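Local coordinates for protein galactonate dehydratase (Zobellia galactanivorans, PDB 5OLC) that belongs to the enolase superfamily of enzymes, pairing an N-terminal capping domain with a C-terminal domain of the TIM-barrel type, at residues A[41-46]-A[51-56]; A[72-77]-A[83-88]; A[346-351]-A[375-380]. All blocks are in the same frame, centred on the assembly; numbering follows the deposited sequence.

Interaction 1: residues A[41-46]-A[51-56]; sequences IVKITL and YGWGEG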
loop_
_atom_site.group_PDB
_atom_site.type_symbol
_atom_site.label_atom_id
_atom_site.label_comp_id
_atom_site.label_asym_id
_atom_site.label_seq_id
_atom_site.Cartn_x
_atom_site.Cartn_y
_atom_site.Cartn_z
ATOM N N ILE A 41 37.669 16.323 19.875
ATOM C CA ILE A 41 37.197 17.722 19.956
ATOM C C ILE A 41 37.931 18.531 18.841
ATOM O O ILE A 41 39.057 18.179 18.508
ATOM C CB ILE A 41 37.614 18.240 21.378
ATOM C CG1 ILE A 41 36.893 17.510 22.540
ATOM C CG2 ILE A 41 37.505 19.724 21.534
ATOM C CD1 ILE A 41 35.506 17.924 22.917
ATOM N N VAL A 42 37.334 19.612 18.305
ATOM C CA VAL A 42 37.971 20.499 17.305
ATOM C C VAL A 42 37.982 21.950 17.743
ATOM O O VAL A 42 37.049 22.402 18.408
ATOM C CB VAL A 42 37.350 20.479 15.892
ATOM C CG1 VAL A 42 38.226 19.773 14.876
ATOM C CG2 VAL A 42 35.908 19.988 15.896
ATOM N N LYS A 43 38.974 22.708 17.238
ATOM C CA LYS A 43 39.095 24.143 17.395
ATOM C C LYS A 43 39.381 24.716 16.002
ATOM O O LYS A 43 40.450 24.486 15.420
ATOM C CB LYS A 43 40.201 24.523 18.387
ATOM C CG LYS A 43 40.174 25.985 18.837
ATOM C CD LYS A 43 41.554 26.393 19.270
ATOM C CE LYS A 43 41.552 27.621 20.135
ATOM N NZ LYS A 43 42.764 27.698 21.002
ATOM N N ILE A 44 38.392 25.422 15.449
ATOM C CA ILE A 44 38.565 26.088 14.165
ATOM C C ILE A 44 38.853 27.519 14.534
ATOM O O ILE A 44 38.111 28.114 15.319
ATOM C CB ILE A 44 37.356 25.958 13.187
ATOM C CG1 ILE A 44 36.977 24.476 12.965
ATOM C CG2 ILE A 44 37.669 26.671 11.835
ATOM C CD1 ILE A 44 35.613 24.239 12.559
ATOM N N THR A 45 39.962 28.052 14.005
ATOM C CA THR A 45 40.362 29.434 14.233
ATOM C C THR A 45 40.492 30.160 12.877
ATOM O O THR A 45 41.062 29.639 11.905
ATOM C CB THR A 45 41.595 29.587 15.185
ATOM O OG1 THR A 45 42.764 29.913 14.435
ATOM C CG2 THR A 45 41.847 28.368 16.094
ATOM N N LEU A 46 39.931 31.379 12.850
ATOM C CA LEU A 46 39.904 32.277 11.704
ATOM C C LEU A 46 41.183 33.117 11.641
ATOM O O LEU A 46 41.908 33.204 12.647
ATOM C CB LEU A 46 38.676 33.197 11.807
ATOM C CG LEU A 46 37.275 32.551 11.985
ATOM C CD1 LEU A 46 36.191 33.606 11.925
ATOM C CD2 LEU A 46 36.998 31.463 10.940
ATOM N N TYR A 51 38.139 31.897 17.456
ATOM C CA TYR A 51 38.090 30.443 17.493
ATOM C C TYR A 51 36.693 29.976 17.792
ATOM O O TYR A 51 35.860 30.768 18.220
ATOM C CB TYR A 51 39.114 29.848 18.454
ATOM C CG TYR A 51 38.926 30.222 19.909
ATOM C CD1 TYR A 51 39.629 31.279 20.469
ATOM C CD2 TYR A 51 38.167 29.422 20.762
ATOM C CE1 TYR A 51 39.505 31.596 21.819
ATOM C CE2 TYR A 51 38.042 29.721 22.116
ATOM C CZ TYR A 51 38.721 30.806 22.642
ATOM O OH TYR A 51 38.589 31.122 23.969
ATOM N N GLY A 52 36.451 28.701 17.531
ATOM C CA GLY A 52 35.191 28.002 17.763
ATOM C C GLY A 52 35.479 26.567 18.152
ATOM O O GLY A 52 36.321 25.907 17.528
ATOM N N TRP A 53 34.817 26.095 19.222
ATOM C CA TRP A 53 34.985 24.732 19.738
ATOM C C TRP A 53 33.854 23.775 19.281
ATOM O O TRP A 53 32.671 24.110 19.343
ATOM C CB TRP A 53 35.164 24.738 21.275
ATOM C CG TRP A 53 36.528 25.161 21.733
ATOM C CD1 TRP A 53 36.864 26.341 22.334
ATOM C CD2 TRP A 53 37.748 24.412 21.608
ATOM N NE1 TRP A 53 38.219 26.369 22.604
ATOM C CE2 TRP A 53 38.788 25.203 22.155
ATOM C CE3 TRP A 53 38.060 23.132 21.122
ATOM C CZ2 TRP A 53 40.110 24.752 22.228
ATOM C CZ3 TRP A 53 39.370 22.702 21.174
ATOM C CH2 TRP A 53 40.377 23.501 21.734
ATOM N N GLY A 54 34.253 22.605 18.802
ATOM C CA GLY A 54 33.345 21.574 18.311
ATOM C C GLY A 54 33.653 20.205 18.867
ATOM O O GLY A 54 34.676 20.018 19.515
ATOM N N GLU A 55 32.770 19.252 18.620
ATOM C CA GLU A 55 32.883 17.891 19.119
ATOM C C GLU A 55 32.187 16.906 18.167
ATOM O O GLU A 55 31.140 17.216 17.594
ATOM C CB GLU A 55 32.235 17.820 20.519
ATOM C CG GLU A 55 32.492 16.556 21.319
ATOM C CD GLU A 55 32.055 16.677 22.768
ATOM O OE1 GLU A 55 31.863 17.818 23.241
ATOM O OE2 GLU A 55 31.877 15.630 23.429
ATOM N N GLY A 56 32.805 15.742 18.015
ATOM C CA GLY A 56 32.299 14.617 17.241
ATOM C C GLY A 56 31.989 13.457 18.168
ATOM O O GLY A 56 32.689 13.281 19.173
#
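Val42 and Gly54 form a hydrogen-bonded pair of an antiparallel beta hairpin, and Ile44 and Gly52 form the next. In the first pair Val42 N donates to Gly54 O (2.9 Å) and Gly54 N returns a bond to Val42 O (2.8 Å). In the second, Ile44 N reaches Gly52 O at 3.0 Å, and Gly52 N reaches Ile44 O at 2.8 Å with a more bent N-H...O angle of 134°. Peptide groups turned outward find other partners: Ile41 and Lys43 bond to the backbone of Tyr17 and Glu15, Trp53 N donates to Asp115 OD2, and Tyr51 O accepts from Lys119 NZ.

Lys43, its chain extended with CG anti to the backbone N (chi1 -167°), lays CB over one face of the Trp53 indole, 3.5 Å from the centroid of the six-membered ring. Its NZ ends above the Tyr51 ring, 4.8 Å from the centroid, a cation-pi contact. A long aliphatic chain with a charged end suits both aromatics. Tyr51 OH bonds to Asp372, while Glu55 OE1 is bonded to Thr308 OG1 and Ala311 N. Having no side chains, Gly52 and Gly54 leave the other face to Val42 and Ile44, which pack on helix 101-120; strand 11-22 lies along 41-46, and helix 309-321 meets Ile41, Trp53 and Glu55.

Interaction 2: residues A[72-77]-A[83-88]; sequences PFLLGK and EVLWQE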
loop_
_atom_site.group_PDB
_atom_site.type_symbol
_atom_site.label_atom_id
_atom_site.label_comp_id
_atom_site.label_asym_id
_atom_site.label_seq_id
_atom_site.Cartn_x
_atom_site.Cartn_y
_atom_site.Cartn_z
ATOM N N PRO A 72 41.824 20.042 4.283
ATOM C CA PRO A 72 42.305 20.733 3.057
ATOM C C PRO A 72 41.283 21.598 2.306
ATOM O O PRO A 72 41.669 22.684 1.854
ATOM C CB PRO A 72 42.820 19.598 2.174
ATOM C CG PRO A 72 43.231 18.551 3.138
ATOM C CD PRO A 72 42.241 18.624 4.276
ATOM N N PHE A 73 39.993 21.148 2.198
ATOM C CA PHE A 73 38.920 21.868 1.478
ATOM C C PHE A 73 38.111 22.861 2.339
ATOM O O PHE A 73 37.044 23.330 1.911
ATOM C CB PHE A 73 37.958 20.904 0.759
ATOM C CG PHE A 73 38.361 19.458 0.666
ATOM C CD1 PHE A 73 39.115 18.998 -0.408
ATOM C CD2 PHE A 73 37.934 18.542 1.615
ATOM C CE1 PHE A 73 39.468 17.654 -0.508
ATOM C CE2 PHE A 73 38.280 17.196 1.509
ATOM C CZ PHE A 73 39.055 16.762 0.454
ATOM N N LEU A 74 38.613 23.182 3.548
ATOM C CA LEU A 74 37.933 24.112 4.448
ATOM C C LEU A 74 38.757 25.368 4.763
ATOM O O LEU A 74 38.192 26.406 5.115
ATOM C CB LEU A 74 37.499 23.419 5.755
ATOM C CG LEU A 74 36.345 22.437 5.722
ATOM C CD1 LEU A 74 36.048 21.946 7.093
ATOM C CD2 LEU A 74 35.088 23.045 5.166
ATOM N N LEU A 75 40.082 25.252 4.666
ATOM C CA LEU A 75 41.041 26.324 4.924
ATOM C C LEU A 75 40.929 27.409 3.824
ATOM O O LEU A 75 40.818 27.084 2.627
ATOM C CB LEU A 75 42.464 25.700 4.944
ATOM C CG LEU A 75 43.156 25.400 6.293
ATOM C CD1 LEU A 75 42.237 24.748 7.309
ATOM C CD2 LEU A 75 44.334 24.523 6.078
ATOM N N GLY A 76 40.934 28.674 4.262
ATOM C CA GLY A 76 40.823 29.847 3.392
ATOM C C GLY A 76 39.410 30.167 2.928
ATOM O O GLY A 76 39.198 30.873 1.930
ATOM N N LYS A 77 38.435 29.651 3.667
ATOM C CA LYS A 77 37.025 29.824 3.392
ATOM C C LYS A 77 36.367 30.425 4.619
ATOM O O LYS A 77 36.796 30.175 5.757
ATOM C CB LYS A 77 36.377 28.475 2.994
ATOM C CG LYS A 77 36.512 28.146 1.501
ATOM C CD LYS A 77 37.132 26.780 1.222
ATOM C CE LYS A 77 37.093 26.466 -0.255
ATOM N NZ LYS A 77 37.472 25.058 -0.549
ATOM N N GLU A 83 26.752 26.743 5.925
ATOM C CA GLU A 83 26.053 25.800 5.046
ATOM C C GLU A 83 26.824 25.556 3.756
ATOM O O GLU A 83 26.746 24.454 3.222
ATOM C CB GLU A 83 24.617 26.247 4.765
ATOM C CG GLU A 83 23.597 25.632 5.708
ATOM C CD GLU A 83 22.162 26.131 5.637
ATOM O OE1 GLU A 83 21.650 26.351 4.516
ATOM O OE2 GLU A 83 21.529 26.242 6.713
ATOM N N VAL A 84 27.623 26.549 3.296
ATOM C CA VAL A 84 28.453 26.403 2.095
ATOM C C VAL A 84 29.563 25.378 2.384
ATOM O O VAL A 84 29.928 24.582 1.508
ATOM C CB VAL A 84 29.016 27.756 1.583
ATOM C CG1 VAL A 84 29.580 27.648 0.164
ATOM C CG2 VAL A 84 27.966 28.845 1.652
ATOM N N LEU A 85 30.059 25.375 3.639
ATOM C CA LEU A 85 31.102 24.446 4.105
ATOM C C LEU A 85 30.514 23.057 4.289
ATOM O O LEU A 85 31.133 22.092 3.850
ATOM C CB LEU A 85 31.778 24.945 5.402
ATOM C CG LEU A 85 32.355 26.363 5.359
ATOM C CD1 LEU A 85 32.726 26.841 6.723
ATOM C CD2 LEU A 85 33.547 26.457 4.426
ATOM N N TRP A 86 29.300 22.967 4.907
ATOM C CA TRP A 86 28.573 21.713 5.161
ATOM C C TRP A 86 28.317 21.005 3.856
ATOM O O TRP A 86 28.616 19.822 3.749
ATOM C CB TRP A 86 27.259 21.967 5.903
ATOM C CG TRP A 86 26.727 20.783 6.636
ATOM C CD1 TRP A 86 26.780 20.564 7.978
ATOM C CD2 TRP A 86 26.015 19.672 6.075
ATOM N NE1 TRP A 86 26.191 19.355 8.285
ATOM C CE2 TRP A 86 25.702 18.795 7.139
ATOM C CE3 TRP A 86 25.623 19.320 4.768
ATOM C CZ2 TRP A 86 25.010 17.601 6.943
ATOM C CZ3 TRP A 86 24.978 18.111 4.567
ATOM C CH2 TRP A 86 24.672 17.270 5.647
ATOM N N GLN A 87 27.852 21.736 2.842
ATOM C CA GLN A 87 27.613 21.178 1.519
ATOM C C GLN A 87 28.899 20.754 0.787
ATOM O O GLN A 87 28.860 19.806 -0.001
ATOM C CB GLN A 87 26.764 22.133 0.668
ATOM C CG GLN A 87 25.266 21.997 0.936
ATOM C CD GLN A 87 24.723 20.633 0.550
ATOM O OE1 GLN A 87 24.699 20.247 -0.630
ATOM N NE2 GLN A 87 24.310 19.860 1.546
ATOM N N GLU A 88 30.030 21.431 1.054
ATOM C CA GLU A 88 31.314 21.054 0.447
ATOM C C GLU A 88 31.743 19.706 1.040
ATOM O O GLU A 88 32.009 18.770 0.290
ATOM C CB GLU A 88 32.386 22.147 0.659
ATOM C CG GLU A 88 33.789 21.769 0.194
ATOM C CD GLU A 88 34.118 21.730 -1.292
ATOM O OE1 GLU A 88 35.302 21.466 -1.606
ATOM O OE2 GLU A 88 33.225 21.969 -2.140
#
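Leu74 and Lys77 begin and end a type II beta turn in the loop between helices 60-70 and 82-93, and both rest on Leu85 of the second helix. Gly76, at the third position of the turn, has the positive phi (79°) that this turn type needs there and that a residue without a side chain adopts easily. Leu74 CD2 sits against Leu85, 3.8 Å from Leu85 CD2 and as close to its CB, while Lys77 CB touches Leu85 CD2 at 3.8 Å. Branched aliphatic chains suit this spot, because Ile14 and Ile109 also border Leu74, and Ile11 and Leu113 border Leu85.

Polar groups take over farther along the helix. Lys77 bends at chi2 and brings NZ back to its own loop, where it donates to Phe73 O (3.0 Å) from above the carbonyl plane. The same NZ lies 4.3 Å from Glu88 OE1, too far for a salt bridge, though the opposite charges probably attract. Glu88 extends CG anti to its backbone N and then turns at chi2, which carries OE1 to within 3.6 Å of Phe73 CB; the stronger partner of this oxygen is Arg92, in a salt bridge. The Phe73 ring is edge-to-face with Phe69. At the start of the helical segment, Glu83 forms salt bridges with Lys133 and Lys288 of a second subunit. The antiparallel sheet of strands 11-22, 36-46 and 51-56, with helices packed on it, is the alpha+beta capping domain of enolase-superfamily proteins, and this turn packs on one of its helices.

Interaction 3: residues A[346-351]-A[375-380]; sequences RDEVTL and MDKLEH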
loop_
_atom_site.group_PDB
_atom_site.type_symbol
_atom_site.label_atom_id
_atom_site.label_comp_id
_atom_site.label_asym_id
_atom_site.label_seq_id
_atom_site.Cartn_x
_atom_site.Cartn_y
_atom_site.Cartn_z
ATOM N N ARG A 346 34.978 15.889 30.411
ATOM C CA ARG A 346 33.823 16.770 30.355
ATOM C C ARG A 346 33.945 17.871 31.411
ATOM O O ARG A 346 33.755 19.041 31.081
ATOM C CB ARG A 346 32.533 15.947 30.535
ATOM C CG ARG A 346 31.252 16.735 30.781
ATOM C CD ARG A 346 30.691 16.444 32.156
ATOM N NE ARG A 346 30.183 15.079 32.242
ATOM C CZ ARG A 346 29.756 14.500 33.356
ATOM N NH1 ARG A 346 29.759 15.167 34.505
ATOM N NH2 ARG A 346 29.308 13.255 33.330
ATOM N N ASP A 347 34.280 17.512 32.662
ATOM C CA ASP A 347 34.335 18.485 33.748
ATOM C C ASP A 347 35.671 19.262 33.887
ATOM O O ASP A 347 35.656 20.367 34.439
ATOM C CB ASP A 347 33.930 17.824 35.066
ATOM C CG ASP A 347 32.449 17.481 35.101
ATOM O OD1 ASP A 347 31.621 18.366 34.767
ATOM O OD2 ASP A 347 32.115 16.332 35.452
ATOM N N GLU A 348 36.789 18.744 33.349
ATOM C CA GLU A 348 38.079 19.434 33.455
ATOM C C GLU A 348 38.532 20.098 32.154
ATOM O O GLU A 348 38.936 21.255 32.193
ATOM C CB GLU A 348 39.182 18.501 33.991
ATOM C CG GLU A 348 38.972 18.004 35.413
ATOM C CD GLU A 348 39.959 16.962 35.911
ATOM O OE1 GLU A 348 41.160 17.059 35.564
ATOM O OE2 GLU A 348 39.538 16.070 36.684
ATOM N N VAL A 349 38.512 19.375 31.023
ATOM C CA VAL A 349 38.980 19.922 29.746
ATOM C C VAL A 349 38.054 21.033 29.229
ATOM O O VAL A 349 38.556 22.021 28.681
ATOM C CB VAL A 349 39.261 18.835 28.676
ATOM C CG1 VAL A 349 39.931 19.430 27.439
ATOM C CG2 VAL A 349 40.126 17.716 29.242
ATOM N N THR A 350 36.721 20.893 29.428
ATOM C CA THR A 350 35.763 21.901 28.959
ATOM C C THR A 350 35.147 22.730 30.078
ATOM O O THR A 350 34.698 22.218 31.107
ATOM C CB THR A 350 34.687 21.322 28.047
ATOM O OG1 THR A 350 34.091 20.193 28.671
ATOM C CG2 THR A 350 35.221 20.972 26.679
ATOM N N LEU A 351 35.115 24.035 29.812
ATOM C CA LEU A 351 34.619 25.094 30.665
ATOM C C LEU A 351 33.287 25.640 30.142
ATOM O O LEU A 351 33.217 26.196 29.039
ATOM C CB LEU A 351 35.660 26.230 30.719
ATOM C CG LEU A 351 37.086 25.839 31.062
ATOM C CD1 LEU A 351 38.068 26.689 30.300
ATOM C CD2 LEU A 351 37.325 25.891 32.569
ATOM N N MET A 375 43.375 24.876 28.157
ATOM C CA MET A 375 44.468 24.393 27.307
ATOM C C MET A 375 45.572 23.613 28.055
ATOM O O MET A 375 46.332 22.877 27.412
ATOM C CB MET A 375 45.051 25.538 26.469
ATOM C CG MET A 375 44.031 26.174 25.530
ATOM S SD MET A 375 43.208 25.025 24.400
ATOM C CE MET A 375 44.173 25.278 22.900
ATOM N N ASP A 376 45.616 23.729 29.403
ATOM C CA ASP A 376 46.555 22.995 30.250
ATOM C C ASP A 376 46.010 21.593 30.498
ATOM O O ASP A 376 46.758 20.617 30.378
ATOM C CB ASP A 376 46.821 23.742 31.567
ATOM C CG ASP A 376 47.516 25.088 31.410
ATOM O OD1 ASP A 376 48.342 25.232 30.470
ATOM O OD2 ASP A 376 47.274 25.978 32.251
ATOM N N LYS A 377 44.689 21.485 30.782
ATOM C CA LYS A 377 44.001 20.195 30.979
ATOM C C LYS A 377 43.814 19.463 29.642
ATOM O O LYS A 377 43.672 18.244 29.624
ATOM C CB LYS A 377 42.680 20.371 31.724
ATOM C CG LYS A 377 42.867 21.019 33.083
ATOM C CD LYS A 377 42.489 20.088 34.214
ATOM C CE LYS A 377 42.149 20.841 35.484
ATOM N NZ LYS A 377 40.933 21.696 35.339
ATOM N N LEU A 378 43.870 20.218 28.527
ATOM C CA LEU A 378 43.821 19.719 27.153
ATOM C C LEU A 378 45.154 19.029 26.885
ATOM O O LEU A 378 45.142 17.849 26.532
ATOM C CB LEU A 378 43.580 20.884 26.157
ATOM C CG LEU A 378 43.255 20.626 24.663
ATOM C CD1 LEU A 378 44.492 20.392 23.823
ATOM C CD2 LEU A 378 42.198 19.587 24.458
ATOM N N GLU A 379 46.305 19.735 27.100
ATOM C CA GLU A 379 47.666 19.178 26.916
ATOM C C GLU A 379 47.928 17.970 27.807
ATOM O O GLU A 379 48.612 17.038 27.384
ATOM C CB GLU A 379 48.756 20.240 27.139
ATOM C CG GLU A 379 48.986 21.154 25.940
ATOM C CD GLU A 379 49.625 20.542 24.708
ATOM O OE1 GLU A 379 49.193 20.893 23.583
ATOM O OE2 GLU A 379 50.572 19.735 24.866
ATOM N N HIS A 380 47.356 17.984 29.029
ATOM C CA HIS A 380 47.499 16.900 29.987
ATOM C C HIS A 380 46.787 15.630 29.573
ATOM O O HIS A 380 47.384 14.562 29.663
ATOM C CB HIS A 380 47.060 17.319 31.401
ATOM C CG HIS A 380 47.163 16.196 32.390
ATOM N ND1 HIS A 380 46.036 15.603 32.923
ATOM C CD2 HIS A 380 48.257 15.531 32.832
ATOM C CE1 HIS A 380 46.478 14.638 33.713
ATOM N NE2 HIS A 380 47.806 14.550 33.681
#
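The carboxylate of Glu348 is the flat group of this contact, and it is met at one oxygen by a methylene chain: Lys377 CD lies 3.6 Å from Glu348 OE1. The two side chains cross at about a right angle. The contact joins a helix end that leads into strand 350-357 to the C-terminal helix 375-381, in the part of the enolase-superfamily chain that follows the barrel and packs against the capping domain.

A bend at chi2 (-115°) brings Lys377 CD alongside Glu348 CB (3.7 Å), and a second bend at chi4 turns NZ, which ends 4.6 Å from Glu348 OE1. That is too far for a salt bridge, though the opposite charges probably attract weakly. Glu348 OE1 is instead hydrogen-bonded to Tyr381 OH, and Lys377 NZ has a long, weak ion pair with Asp374. Val349 suits the inner side of the contact because its two methyls serve two neighbours. With CG1 anti to the backbone N (chi1 -172°), that methyl meets Leu378 CD2 at 3.7 Å, while CG2 lies 3.6 Å from Lys377 O. Val373 and Ile19 border both Val349 and Leu378, extending the apolar layer to strands 371-373 and 11-22. Where the chain passes from helix to strand, Thr350 OG1 donates to Arg346 O at 2.7 Å and is also bonded to Trp309 N.

Overall arrangement
Interaction 1 is the most buried of the three and alone is held by backbone hydrogen bonds between its segments; interactions 2 and 3 are partly buried and have none, relying on aliphatic contacts flanked by charged groups too far apart to bridge. Interactions 1 and 2 belong to the N-terminal domain, where strand 11-22 and helix 101-120 border both; their nearest atoms are about 5 Å apart. Interaction 3 lies in the C-terminal part yet touches interaction 1 directly, with Met375 SD 3.8 Å from Trp53 CZ2, consistent with the N-terminal and C-terminal parts of the chain meeting there. Interactions 2 and 3 are remote, their centres 28 Å apart, and only interaction 2 reaches a neighbouring subunit.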